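Local atomic coordinates of intracellular sulfur oxidation protein DsrF (Allochromatium vinosum, PDB entry 2HY5), a protein that is of uncertain function but could take part in the oxidation of intracellular sulfur, and assembles with its partners DsrE and DsrH. Residues E116-S120 with A121-E125. Numbering follows the deposited sequence.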
ATOM      1  N   GLU B 116      -9.945  26.350  -6.349  1.00  8.72           N
ATOM      2  CA  GLU B 116     -11.316  26.342  -6.836  1.00 10.76           C
ATOM      3  C   GLU B 116     -12.034  25.015  -6.644  1.00  9.24           C
ATOM      4  O   GLU B 116     -11.541  23.966  -7.053  1.00  8.02           O
ATOM      5  CB  GLU B 116     -11.339  26.717  -8.317  1.00 12.96           C
ATOM      6  CG  GLU B 116     -12.716  26.624  -8.942  1.00 19.04           C
ATOM      7  CD  GLU B 116     -12.744  27.123 -10.373  1.00 23.17           C
ATOM      8  OE1 GLU B 116     -12.041  26.544 -11.228  1.00 24.31           O
ATOM      9  OE2 GLU B 116     -13.470  28.102 -10.640  1.00 24.27           O
ATOM     10  N   VAL B 117     -13.208  25.074  -6.025  1.00  9.26           N
ATOM     11  CA  VAL B 117     -14.024  23.888  -5.807  1.00 10.20           C
ATOM     12  C   VAL B 117     -14.888  23.693  -7.052  1.00 11.08           C
ATOM     13  O   VAL B 117     -15.591  24.615  -7.482  1.00 10.66           O
ATOM     14  CB  VAL B 117     -14.916  24.063  -4.560  1.00 12.97           C
ATOM     15  CG1 VAL B 117     -15.841  22.870  -4.403  1.00 15.93           C
ATOM     16  CG2 VAL B 117     -14.041  24.226  -3.330  1.00 14.21           C
ATOM     17  N   ILE B 118     -14.826  22.496  -7.632  1.00  7.94           N
ATOM     18  CA  ILE B 118     -15.580  22.193  -8.842  1.00  8.13           C
ATOM     19  C   ILE B 118     -16.430  20.936  -8.767  1.00  8.03           C
ATOM     20  O   ILE B 118     -16.182  20.045  -7.953  1.00  8.19           O
ATOM     21  CB  ILE B 118     -14.641  22.052 -10.053  1.00  9.06           C
ATOM     22  CG1 ILE B 118     -13.589  20.969  -9.775  1.00  9.60           C
ATOM     23  CG2 ILE B 118     -13.997  23.395 -10.355  1.00  8.92           C
ATOM     24  CD1 ILE B 118     -12.733  20.609 -10.997  1.00  9.18           C
ATOM     25  N   ASP B 119     -17.424  20.863  -9.647  1.00  8.42           N
ATOM     26  CA  ASP B 119     -18.330  19.724  -9.705  1.00 11.00           C
ATOM     27  C   ASP B 119     -17.731  18.560 -10.498  1.00  9.43           C
ATOM     28  O   ASP B 119     -16.714  18.710 -11.174  1.00  9.44           O
ATOM     29  CB  ASP B 119     -19.658  20.136 -10.344  1.00 17.58           C
ATOM     30  CG  ASP B 119     -19.511  20.492 -11.814  1.00 21.50           C
ATOM     31  OD1 ASP B 119     -19.007  21.593 -12.125  1.00 24.13           O
ATOM     32  OD2 ASP B 119     -19.896  19.661 -12.659  1.00 23.18           O
ATOM     33  N   SER B 120     -18.393  17.411 -10.425  1.00 11.39           N
ATOM     34  CA  SER B 120     -17.935  16.197 -11.093  1.00 11.40           C
ATOM     35  C   SER B 120     -17.779  16.304 -12.610  1.00 11.41           C
ATOM     36  O   SER B 120     -16.843  15.738 -13.178  1.00 10.03           O
ATOM     37  CB  SER B 120     -18.871  15.034 -10.752  1.00 22.66           C
ATOM     38  OG  SER B 120     -20.200  15.308 -11.154  1.00 25.22           O
ATOM     39  N   ALA B 121     -18.686  17.019 -13.268  1.00 10.22           N
ATOM     40  CA  ALA B 121     -18.618  17.175 -14.721  1.00 11.75           C
ATOM     41  C   ALA B 121     -17.375  17.962 -15.121  1.00 10.50           C
ATOM     42  O   ALA B 121     -16.720  17.645 -16.110  1.00 10.03           O
ATOM     43  CB  ALA B 121     -19.873  17.877 -15.233  1.00 18.69           C
ATOM     44  N   ARG B 122     -17.050  18.991 -14.344  1.00  9.43           N
ATOM     45  CA  ARG B 122     -15.877  19.812 -14.621  1.00  9.82           C
ATOM     46  C   ARG B 122     -14.611  18.984 -14.424  1.00  8.75           C
ATOM     47  O   ARG B 122     -13.639  19.124 -15.170  1.00  8.06           O
ATOM     48  CB  ARG B 122     -15.867  21.030 -13.693  1.00 14.19           C
ATOM     49  CG  ARG B 122     -14.660  21.943 -13.836  1.00 16.41           C
ATOM     50  CD  ARG B 122     -14.528  22.524 -15.241  1.00 22.16           C
ATOM     51  NE  ARG B 122     -13.411  23.465 -15.314  1.00 26.43           N
ATOM     52  CZ  ARG B 122     -12.867  23.905 -16.445  1.00 30.19           C
ATOM     53  NH1 ARG B 122     -13.334  23.492 -17.617  1.00 31.08           N
ATOM     54  NH2 ARG B 122     -11.847  24.752 -16.406  1.00 30.61           N
ATOM     55  N   VAL B 123     -14.621  18.122 -13.411  1.00  9.21           N
ATOM     56  CA  VAL B 123     -13.475  17.259 -13.141  1.00 10.28           C
ATOM     57  C   VAL B 123     -13.228  16.369 -14.356  1.00 10.79           C
ATOM     58  O   VAL B 123     -12.104  16.262 -14.849  1.00 10.79           O
ATOM     59  CB  VAL B 123     -13.732  16.357 -11.906  1.00  7.39           C
ATOM     60  CG1 VAL B 123     -12.613  15.322 -11.760  1.00  9.58           C
ATOM     61  CG2 VAL B 123     -13.812  17.205 -10.654  1.00  9.42           C
ATOM     62  N   SER B 124     -14.294  15.742 -14.844  1.00  9.87           N
ATOM     63  CA  SER B 124     -14.190  14.861 -15.998  1.00  9.43           C
ATOM     64  C   SER B 124     -13.660  15.633 -17.197  1.00 10.25           C
ATOM     65  O   SER B 124     -12.874  15.109 -17.985  1.00  9.31           O
ATOM     66  CB  SER B 124     -15.557  14.258 -16.340  1.00  9.09           C
ATOM     67  OG  SER B 124     -16.016  13.401 -15.307  1.00 10.74           O
ATOM     68  N   GLU B 125     -14.088  16.885 -17.322  1.00 11.76           N
ATOM     69  CA  GLU B 125     -13.661  17.732 -18.431  1.00 12.53           C
ATOM     70  C   GLU B 125     -12.167  18.003 -18.349  1.00 12.32           C
ATOM     71  O   GLU B 125     -11.456  17.917 -19.351  1.00 13.24           O
ATOM     72  CB  GLU B 125     -14.429  19.056 -18.414  1.00 23.21           C
ATOM     73  CG  GLU B 125     -14.139  19.954 -19.610  1.00 30.04           C
ATOM     74  CD  GLU B 125     -14.936  21.249 -19.589  1.00 35.27           C
ATOM     75  OE1 GLU B 125     -14.841  22.019 -20.571  1.00 37.93           O
ATOM     76  OE2 GLU B 125     -15.653  21.502 -18.596  1.00 37.20           O
TER
HETATM   77  O   HOH W   1     -13.860  25.672 -13.226  1.00 19.31           O
HETATM   78  O   HOH W   2     -11.402  26.971 -14.445  1.00 25.85           O
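D119, directly after strand 115-118, caps helix 120-129, its backbone O accepting from V123 N at 3.1 Å, while S120 O takes the next helical bond from S124 N. The carboxylate of D119 turns back over the first turn of the helix: with CG set between the backbone N and the carbonyl carbon (chi1 67°), OD2 lies 3.0 Å from A121 N and 3.4 Å from R122 N. Both are weak hydrogen bonds, the first bent to 127° at the hydrogen, but together they make D119 a classic N-cap residue. Replacing this aspartate with an alanine would remove the OD2 acceptor and is likely to leave the amides of A121 and R122 without their side-chain partner, the helix start less firmly set.

On the inner side, I118 CD1 meets V123 CG2 at 3.6 Å, the two side chains crossing at about a right angle, and also rests against R122 CG. This apolar junction joins strand 115-118, outermost of the parallel sheet within this chain, to its following helix beside strand 79-83, where Y81 touches both I118 and R122. Beyond that aliphatic stem R122 bends at chi2 (60°), carrying its guanidinium away from D119. NH1 forms a weakly hydrogen-bonded salt bridge with E125 OE2 (3.2 Å), with the carboxylate carbon CD of E125 in the guanidinium plane, at its edge. Two waters span from R122 to E116 OE1, one from NE and one from NH2, each bridge with one weak leg; the water on NE donates to E116 OE1 at 2.8 Å. S124 OG bonds to F23 O of the DsrH chain, bringing this helix into the subunit interface.

R122 thus couples the helix to E116 through water, a link probably modest in strength, while the negative carboxylate of D119 at the helix N-terminus would be expected to interact favourably with the helix dipole.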